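Local coordinates for protein beta sliding clamp (Pseudomonas aeruginosa, PDB 6AMS) that probably forms a ring-shaped head-to-tail homodimer around DNA that tethers DNA polymerases and other proteins to it and makes replication processive, at residues Leu35-Gln40 with Val57-Ala62; Thr142-Ala147 with Gly174-Met179; Thr45-Glu50 with Asp115-Glu120. All coordinates share one frame; numbering follows the deposited sequence.

Contact 1: residues Leu35-Gln40 with Val57-Ala62; sequences LVVEGQ and VVLEDA
Gln40 meets the chain from Leu59 to Asp61 through three hydrogen bonds, all ending on main-chain atoms of 57-62. One is purely backbone: Leu59 N donates to Gln40 O at 2.8 Å. The other two come from a single amide nitrogen. Gln40 NE2 gives one bond to Leu59 O (3.2 Å) and a shorter one to Asp61 O (2.8 Å). Both acceptors lie close to the plane of the Gln40 amide, whereas the nitrogen stands well above each carbonyl plane. A bend at chi2 (-62°) folds the side chain back toward these carbonyls. The apolar part is small: Val37 CG1 touches Leu59 CD1 at 3.9 Å, the two side chains crossing at about a right angle, and Phe3 and Leu42 pack against the same pair. Asp61, whose side chain starts away from 35-40, is hydrogen-bonded through OD2 to Thr4 OG1 of strand 2-6. Gln40, in the turn between strands 32-38 and 41-47, extends the pairing of 41-47 with 51-58 past the strand end, while Val37 brings strand 32-38 to Leu59. Two acceptors in the amide plane should restrain the rotation of the Gln40 amide, and the irregular chain after strand 51-58 is held by polar bonds at a partly exposed sheet end.

Contact 2: residues Thr142-Ala147 with Gly174-Met179; sequences TSFAMA and GHRLAM
The chain leaving helix 132-142 makes a short 3-10 turn at 143-145, closed by Ala145 N to Thr142 O (3.2 Å), and lies against the first part of strand 176-183 with Thr142 and Ala178 nearest in register, no hydrogen bond joining the two segments. Small side chains let them come close: Ala145 CB meets Ala178 CB at 3.4 Å, and Thr142 sets its methyl CG2 3.4 Å from Ala178 O. Thr142 OG1 turns back instead to Leu138 O. Phe144 reaches the strand with the end of its ring, CZ lying 4.0 Å from Ala178 CB. Farther along, Arg176 NH1 comes in the ring plane to the edge of Phe144, 4.0 Å from CD2, with guanidinium and ring planes 67° apart. Phe144 O sits over one face of that guanidinium; its 3.1 Å approach to Arg176 NH2 has too poor an angle for a hydrogen bond. Extended from CG to NE, Arg176 carries its guanidinium up to Phe144. Its charge is matched by salt bridges from NE to Asp173 and from NH1 to Asp327, the latter on helix 322-329. Within the eight-stranded sheet that continues from the central into the C-terminal domain, strand 176-183 runs between 166-172 and 358-362; the turn lies on this sheet, with Met146 reaching helix 198-207 and Phe144 touching Val331.

Contact 3: residues Thr45-Glu50 with Asp115-Glu120; sequences TGTDLE and DFPTVE
Phe116 and Pro117 pack against alternate residues at the end of strand 41-47, Thr45 and Thr47, and on Leu49 just beyond it. The outer end of the Phe116 ring abuts Thr45 and Gly46: CE2 lies 3.5 Å from Thr45 CG2, CZ lies 3.3 Å from Thr45 O, and Gly46 CA sits at the ring edge. Thr47 CG2 touches both residues, 3.9 Å from Phe116 CZ and 3.7 Å from Pro117 CG. Leu49 adds its CD2 branch, 3.9 Å from Pro117 CG, the two side chains crossing at about a right angle. The hydroxyl bonds of Thr47 are consistent with its orientation. With OG1 anti to the backbone N (chi1 -170°), Thr47 accepts from Leu49 N at 3.1 Å, an ST turn, and also bonds to Val51 O, leaving the methyl to face Phe116 and Pro117. An Asx turn follows, Asp48 OD1 accepting from Glu50 N at 2.9 Å and bonding to Val51 N as well. Val29 backs Phe116, while Leu30 touches Thr47, Leu49 and Pro117. No hydrogen bond spans the contact: the loop leading toward the central domain is held here by van der Waals contact, mostly of apolar groups, with Thr47 OG1 and Asp48 OD1 bonded within the turn before strand 51-58.

Contacts 1 and 3 share the sheet of the N-terminal domain: strand 41-47 of contact 3 lies between strands 32-38 and 51-58 of contact 1. Their centres are 21 Å apart, and their segments alternate along the chain. Contact 2 belongs to the central domain and another sheet, its centre 43 Å from that of contact 1 and 29 Å from that of contact 3. Contact 1, farthest from the chain's centre and partly exposed, relies on hydrogen bonds to main-chain carbonyls. The buried contacts 2 and 3 have none across their segments: in contact 2 an alanine and a salt-bridged arginine of a strand meet a 3-10 turn, in contact 3 an aromatic and a proline meet threonine methyls.

Contact 1: residues Leu35-Gln40 with Val57-Ala62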
loop_
_atom_site.group_PDB
_atom_site.type_symbol
_atom_site.label_atom_id
_atom_site.label_comp_id
_atom_site.label_asym_id
_atom_site.label_seq_id
_atom_site.Cartn_x
_atom_site.Cartn_y
_atom_site.Cartn_z
ATOM N N LEU A 35 -20.966 -9.706 -20.665
ATOM C CA LEU A 35 -20.361 -9.683 -21.990
ATOM C C LEU A 35 -21.473 -9.881 -23.004
ATOM O O LEU A 35 -22.242 -10.805 -22.887
ATOM C CB LEU A 35 -19.329 -10.801 -22.136
ATOM C CG LEU A 35 -18.165 -10.875 -21.149
ATOM C CD1 LEU A 35 -17.278 -12.062 -21.476
ATOM C CD2 LEU A 35 -17.358 -9.591 -21.168
ATOM N N VAL A 36 -21.533 -9.013 -24.001
ATOM C CA VAL A 36 -22.558 -9.003 -25.036
ATOM C C VAL A 36 -21.840 -8.830 -26.360
ATOM O O VAL A 36 -21.117 -7.871 -26.532
ATOM C CB VAL A 36 -23.565 -7.855 -24.854
ATOM C CG1 VAL A 36 -24.650 -7.879 -25.915
ATOM C CG2 VAL A 36 -24.204 -7.916 -23.467
ATOM N N VAL A 37 -22.018 -9.790 -27.269
ATOM C CA VAL A 37 -21.528 -9.667 -28.629
ATOM C C VAL A 37 -22.721 -9.395 -29.546
ATOM O O VAL A 37 -23.580 -10.252 -29.683
ATOM C CB VAL A 37 -20.798 -10.960 -29.078
ATOM C CG1 VAL A 37 -20.322 -10.865 -30.534
ATOM C CG2 VAL A 37 -19.623 -11.246 -28.169
ATOM N N GLU A 38 -22.783 -8.195 -30.126
ATOM C CA GLU A 38 -23.760 -7.800 -31.179
ATOM C C GLU A 38 -22.967 -7.415 -32.407
ATOM O O GLU A 38 -22.181 -6.461 -32.372
ATOM C CB GLU A 38 -24.607 -6.596 -30.745
ATOM C CG GLU A 38 -25.568 -6.872 -29.578
ATOM C CD GLU A 38 -26.345 -5.640 -29.119
ATOM O OE1 GLU A 38 -26.012 -4.517 -29.571
ATOM O OE2 GLU A 38 -27.304 -5.806 -28.327
ATOM N N GLY A 39 -23.148 -8.152 -33.490
ATOM C CA GLY A 39 -22.340 -7.935 -34.683
ATOM C C GLY A 39 -20.873 -8.035 -34.333
ATOM O O GLY A 39 -20.448 -8.976 -33.688
ATOM N N GLN A 40 -20.106 -7.034 -34.725
ATOM C CA GLN A 40 -18.661 -6.997 -34.482
ATOM C C GLN A 40 -18.294 -6.106 -33.299
ATOM O O GLN A 40 -17.252 -5.457 -33.311
ATOM C CB GLN A 40 -17.962 -6.558 -35.773
ATOM C CG GLN A 40 -18.211 -7.528 -36.922
ATOM C CD GLN A 40 -17.681 -8.936 -36.650
ATOM O OE1 GLN A 40 -18.423 -9.929 -36.743
ATOM N NE2 GLN A 40 -16.404 -9.027 -36.269
ATOM N N VAL A 57 -15.514 -2.612 -27.331
ATOM C CA VAL A 57 -14.344 -2.940 -28.128
ATOM C C VAL A 57 -14.805 -3.513 -29.470
ATOM O O VAL A 57 -15.777 -4.249 -29.527
ATOM C CB VAL A 57 -13.399 -3.896 -27.371
ATOM C CG1 VAL A 57 -14.139 -5.130 -26.899
ATOM C CG2 VAL A 57 -12.178 -4.254 -28.200
ATOM N N VAL A 58 -14.125 -3.151 -30.548
ATOM C CA VAL A 58 -14.479 -3.647 -31.870
ATOM C C VAL A 58 -13.815 -4.994 -32.101
ATOM O O VAL A 58 -12.638 -5.162 -31.804
ATOM C CB VAL A 58 -14.054 -2.649 -32.965
ATOM C CG1 VAL A 58 -14.251 -3.238 -34.351
ATOM C CG2 VAL A 58 -14.834 -1.355 -32.825
ATOM N N LEU A 59 -14.571 -5.959 -32.614
ATOM C CA LEU A 59 -14.022 -7.291 -32.875
ATOM C C LEU A 59 -13.674 -7.356 -34.348
ATOM O O LEU A 59 -14.425 -6.837 -35.167
ATOM C CB LEU A 59 -15.066 -8.357 -32.574
ATOM C CG LEU A 59 -15.571 -8.452 -31.127
ATOM C CD1 LEU A 59 -16.765 -9.384 -31.045
ATOM C CD2 LEU A 59 -14.455 -8.906 -30.204
ATOM N N GLU A 60 -12.561 -7.984 -34.689
ATOM C CA GLU A 60 -12.052 -7.984 -36.056
ATOM C C GLU A 60 -12.443 -9.234 -36.808
ATOM O O GLU A 60 -13.071 -9.126 -37.860
ATOM C CB GLU A 60 -10.531 -7.750 -36.072
ATOM C CG GLU A 60 -10.229 -6.244 -36.065
ATOM C CD GLU A 60 -8.895 -5.879 -35.440
ATOM O OE1 GLU A 60 -8.607 -6.449 -34.379
ATOM O OE2 GLU A 60 -8.165 -5.026 -36.002
ATOM N N ASP A 61 -12.114 -10.402 -36.283
ATOM C CA ASP A 61 -12.576 -11.648 -36.919
ATOM C C ASP A 61 -14.068 -11.836 -36.742
ATOM O O ASP A 61 -14.693 -11.201 -35.893
ATOM C CB ASP A 61 -11.856 -12.862 -36.343
ATOM C CG ASP A 61 -10.372 -12.828 -36.589
ATOM O OD1 ASP A 61 -9.958 -12.387 -37.684
ATOM O OD2 ASP A 61 -9.621 -13.253 -35.694
ATOM N N ALA A 62 -14.639 -12.731 -37.535
ATOM C CA ALA A 62 -16.077 -12.972 -37.456
ATOM C C ALA A 62 -16.379 -13.433 -36.043
ATOM O O ALA A 62 -15.524 -14.024 -35.384
ATOM C CB ALA A 62 -16.532 -13.989 -38.492
#

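Contact 2: residues Thr142-Ala147 with Gly174-Met179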
loop_
_atom_site.group_PDB
_atom_site.type_symbol
_atom_site.label_atom_id
_atom_site.label_comp_id
_atom_site.label_asym_id
_atom_site.label_seq_id
_atom_site.Cartn_x
_atom_site.Cartn_y
_atom_site.Cartn_z
ATOM N N THR A 142 -13.109 19.716 -5.026
ATOM C CA THR A 142 -14.082 19.625 -3.982
ATOM C C THR A 142 -14.369 18.317 -3.275
ATOM O O THR A 142 -14.941 18.354 -2.257
ATOM C CB THR A 142 -15.447 20.117 -4.463
ATOM O OG1 THR A 142 -15.930 19.259 -5.456
ATOM C CG2 THR A 142 -15.379 21.499 -5.006
ATOM N N SER A 143 -13.918 17.189 -3.786
ATOM C CA SER A 143 -14.275 15.862 -3.293
ATOM C C SER A 143 -13.976 15.481 -1.820
ATOM O O SER A 143 -14.713 14.759 -1.237
ATOM C CB SER A 143 -13.853 14.777 -4.284
ATOM O OG SER A 143 -12.487 14.716 -4.406
ATOM N N PHE A 144 -12.904 16.039 -1.268
ATOM C CA PHE A 144 -12.505 15.786 0.110
ATOM C C PHE A 144 -13.545 16.286 1.113
ATOM O O PHE A 144 -13.651 15.771 2.217
ATOM C CB PHE A 144 -11.140 16.432 0.400
ATOM C CG PHE A 144 -11.146 17.936 0.335
ATOM C CD1 PHE A 144 -10.870 18.594 -0.847
ATOM C CD2 PHE A 144 -11.459 18.685 1.454
ATOM C CE1 PHE A 144 -10.891 19.973 -0.907
ATOM C CE2 PHE A 144 -11.486 20.062 1.400
ATOM C CZ PHE A 144 -11.196 20.707 0.219
ATOM N N ALA A 145 -14.298 17.300 0.718
ATOM C CA ALA A 145 -15.316 17.902 1.559
ATOM C C ALA A 145 -16.496 16.985 1.851
ATOM O O ALA A 145 -17.160 17.131 2.868
ATOM C CB ALA A 145 -15.768 19.229 0.985
ATOM N N MET A 146 -16.782 16.075 0.925
ATOM C CA MET A 146 -17.880 15.126 1.069
ATOM C C MET A 146 -17.904 14.381 2.400
ATOM O O MET A 146 -16.874 13.983 2.931
ATOM C CB MET A 146 -17.854 14.104 -0.063
ATOM C CG MET A 146 -18.028 14.685 -1.450
ATOM S SD MET A 146 -18.275 13.414 -2.694
ATOM C CE MET A 146 -16.699 12.585 -2.686
ATOM N N ALA A 147 -19.107 14.168 2.917
ATOM C CA ALA A 147 -19.283 13.439 4.161
ATOM C C ALA A 147 -19.249 11.953 3.866
ATOM O O ALA A 147 -19.635 11.523 2.786
ATOM C CB ALA A 147 -20.605 13.807 4.804
ATOM N N GLY A 174 -20.972 19.013 6.565
ATOM C CA GLY A 174 -21.679 19.750 7.593
ATOM C C GLY A 174 -20.757 20.524 8.516
ATOM O O GLY A 174 -21.218 21.309 9.333
ATOM N N HIS A 175 -19.454 20.300 8.391
ATOM C CA HIS A 175 -18.472 21.010 9.194
ATOM C C HIS A 175 -17.567 21.839 8.298
ATOM O O HIS A 175 -16.967 22.810 8.731
ATOM C CB HIS A 175 -17.633 20.023 10.002
ATOM C CG HIS A 175 -18.444 18.986 10.711
ATOM N ND1 HIS A 175 -19.182 19.262 11.839
ATOM C CD2 HIS A 175 -18.632 17.672 10.450
ATOM C CE1 HIS A 175 -19.793 18.165 12.243
ATOM N NE2 HIS A 175 -19.474 17.185 11.419
ATOM N N ARG A 176 -17.481 21.441 7.037
ATOM C CA ARG A 176 -16.638 22.119 6.069
ATOM C C ARG A 176 -17.282 22.091 4.697
ATOM O O ARG A 176 -18.088 21.216 4.410
ATOM C CB ARG A 176 -15.295 21.419 5.984
ATOM C CG ARG A 176 -15.434 20.017 5.427
ATOM C CD ARG A 176 -14.124 19.281 5.416
ATOM N NE ARG A 176 -14.340 17.849 5.440
ATOM C CZ ARG A 176 -13.376 16.958 5.300
ATOM N NH1 ARG A 176 -12.136 17.364 5.116
ATOM N NH2 ARG A 176 -13.655 15.668 5.338
ATOM N N LEU A 177 -16.928 23.048 3.849
ATOM C CA LEU A 177 -17.486 23.082 2.509
ATOM C C LEU A 177 -16.453 23.379 1.427
ATOM O O LEU A 177 -15.523 24.144 1.630
ATOM C CB LEU A 177 -18.643 24.083 2.437
ATOM C CG LEU A 177 -19.469 24.179 1.155
ATOM C CD1 LEU A 177 -20.871 24.640 1.492
ATOM C CD2 LEU A 177 -18.837 25.141 0.163
ATOM N N ALA A 178 -16.638 22.761 0.271
ATOM C CA ALA A 178 -15.769 22.975 -0.868
ATOM C C ALA A 178 -16.613 23.201 -2.115
ATOM O O ALA A 178 -17.423 22.358 -2.481
ATOM C CB ALA A 178 -14.843 21.790 -1.063
ATOM N N MET A 179 -16.445 24.352 -2.750
ATOM C CA MET A 179 -17.161 24.633 -3.971
ATOM C C MET A 179 -16.265 25.175 -5.109
ATOM O O MET A 179 -15.358 25.895 -4.871
ATOM C CB MET A 179 -18.338 25.564 -3.730
ATOM C CG MET A 179 -17.947 26.920 -3.166
ATOM S SD MET A 179 -19.189 28.177 -3.021
ATOM C CE MET A 179 -20.080 27.926 -4.511
#

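Contact 3: residues Thr45-Glu50 with Asp115-Glu120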
loop_
_atom_site.group_PDB
_atom_site.type_symbol
_atom_site.label_atom_id
_atom_site.label_comp_id
_atom_site.label_asym_id
_atom_site.label_seq_id
_atom_site.Cartn_x
_atom_site.Cartn_y
_atom_site.Cartn_z
ATOM N N THR A 45 -19.885 -4.914 -19.279
ATOM C CA THR A 45 -20.595 -4.160 -18.256
ATOM C C THR A 45 -20.356 -4.628 -16.825
ATOM O O THR A 45 -20.395 -5.814 -16.535
ATOM C CB THR A 45 -22.110 -4.204 -18.535
ATOM O OG1 THR A 45 -22.358 -3.772 -19.874
ATOM C CG2 THR A 45 -22.872 -3.314 -17.576
ATOM N N GLY A 46 -20.096 -3.677 -15.935
ATOM C CA GLY A 46 -19.890 -3.965 -14.532
ATOM C C GLY A 46 -20.745 -3.039 -13.694
ATOM O O GLY A 46 -20.950 -1.890 -14.060
ATOM N N THR A 47 -21.284 -3.540 -12.593
ATOM C CA THR A 47 -22.102 -2.706 -11.730
ATOM C C THR A 47 -22.075 -3.113 -10.265
ATOM O O THR A 47 -21.849 -4.269 -9.939
ATOM C CB THR A 47 -23.565 -2.703 -12.192
ATOM O OG1 THR A 47 -24.288 -1.701 -11.474
ATOM C CG2 THR A 47 -24.197 -4.052 -11.945
ATOM N N ASP A 48 -22.282 -2.134 -9.390
ATOM C CA ASP A 48 -22.364 -2.358 -7.950
ATOM C C ASP A 48 -23.738 -1.950 -7.414
ATOM O O ASP A 48 -23.881 -1.720 -6.211
ATOM C CB ASP A 48 -21.257 -1.611 -7.211
ATOM C CG ASP A 48 -21.415 -0.113 -7.280
ATOM O OD1 ASP A 48 -22.343 0.364 -7.951
ATOM O OD2 ASP A 48 -20.601 0.591 -6.659
ATOM N N LEU A 49 -24.675 -1.765 -8.352
ATOM C CA LEU A 49 -26.093 -1.369 -8.202
ATOM C C LEU A 49 -26.306 0.137 -8.019
ATOM O O LEU A 49 -27.434 0.601 -7.954
ATOM C CB LEU A 49 -26.893 -2.180 -7.162
ATOM C CG LEU A 49 -26.847 -3.702 -7.222
ATOM C CD1 LEU A 49 -27.143 -4.293 -5.857
ATOM C CD2 LEU A 49 -27.819 -4.229 -8.262
ATOM N N GLU A 50 -25.217 0.889 -7.945
ATOM C CA GLU A 50 -25.291 2.331 -7.813
ATOM C C GLU A 50 -24.703 2.943 -9.067
ATOM O O GLU A 50 -25.177 3.948 -9.581
ATOM C CB GLU A 50 -24.489 2.794 -6.594
ATOM C CG GLU A 50 -24.367 4.306 -6.459
ATOM C CD GLU A 50 -23.368 4.743 -5.400
ATOM O OE1 GLU A 50 -23.501 4.325 -4.232
ATOM O OE2 GLU A 50 -22.452 5.525 -5.733
ATOM N N ASP A 115 -29.920 -12.556 -15.288
ATOM C CA ASP A 115 -29.649 -12.307 -13.881
ATOM C C ASP A 115 -29.013 -10.924 -13.662
ATOM O O ASP A 115 -29.278 -10.278 -12.655
ATOM C CB ASP A 115 -28.742 -13.395 -13.315
ATOM C CG ASP A 115 -29.450 -14.716 -13.163
ATOM O OD1 ASP A 115 -30.689 -14.722 -13.072
ATOM O OD2 ASP A 115 -28.766 -15.750 -13.126
ATOM N N PHE A 116 -28.144 -10.499 -14.578
ATOM C CA PHE A 116 -27.474 -9.200 -14.495
ATOM C C PHE A 116 -28.458 -8.029 -14.412
ATOM O O PHE A 116 -29.353 -7.910 -15.240
ATOM C CB PHE A 116 -26.540 -9.013 -15.689
ATOM C CG PHE A 116 -25.417 -8.044 -15.441
ATOM C CD1 PHE A 116 -24.293 -8.433 -14.737
ATOM C CD2 PHE A 116 -25.476 -6.753 -15.924
ATOM C CE1 PHE A 116 -23.258 -7.550 -14.512
ATOM C CE2 PHE A 116 -24.444 -5.867 -15.701
ATOM C CZ PHE A 116 -23.333 -6.265 -14.993
ATOM N N PRO A 117 -28.279 -7.154 -13.409
ATOM C CA PRO A 117 -29.156 -5.996 -13.188
ATOM C C PRO A 117 -29.085 -4.953 -14.303
ATOM O O PRO A 117 -28.023 -4.730 -14.869
ATOM C CB PRO A 117 -28.655 -5.418 -11.861
ATOM C CG PRO A 117 -27.303 -5.998 -11.655
ATOM C CD PRO A 117 -27.300 -7.328 -12.330
ATOM N N THR A 118 -30.220 -4.333 -14.600
ATOM C CA THR A 118 -30.302 -3.323 -15.646
ATOM C C THR A 118 -30.596 -1.926 -15.098
ATOM O O THR A 118 -31.019 -1.778 -13.956
ATOM C CB THR A 118 -31.365 -3.705 -16.685
ATOM O OG1 THR A 118 -32.566 -4.104 -16.016
ATOM C CG2 THR A 118 -30.874 -4.860 -17.529
ATOM N N VAL A 119 -30.388 -0.910 -15.932
ATOM C CA VAL A 119 -30.602 0.491 -15.557
ATOM C C VAL A 119 -31.648 1.125 -16.488
ATOM O O VAL A 119 -31.729 0.772 -17.661
ATOM C CB VAL A 119 -29.257 1.263 -15.539
ATOM C CG1 VAL A 119 -29.398 2.661 -14.959
ATOM C CG2 VAL A 119 -28.257 0.508 -14.690
ATOM N N GLU A 120 -32.415 2.081 -15.963
ATOM C CA GLU A 120 -33.506 2.750 -16.675
ATOM C C GLU A 120 -33.124 3.481 -17.966
ATOM O O GLU A 120 -33.893 3.467 -18.921
ATOM C CB GLU A 120 -34.208 3.726 -15.732
#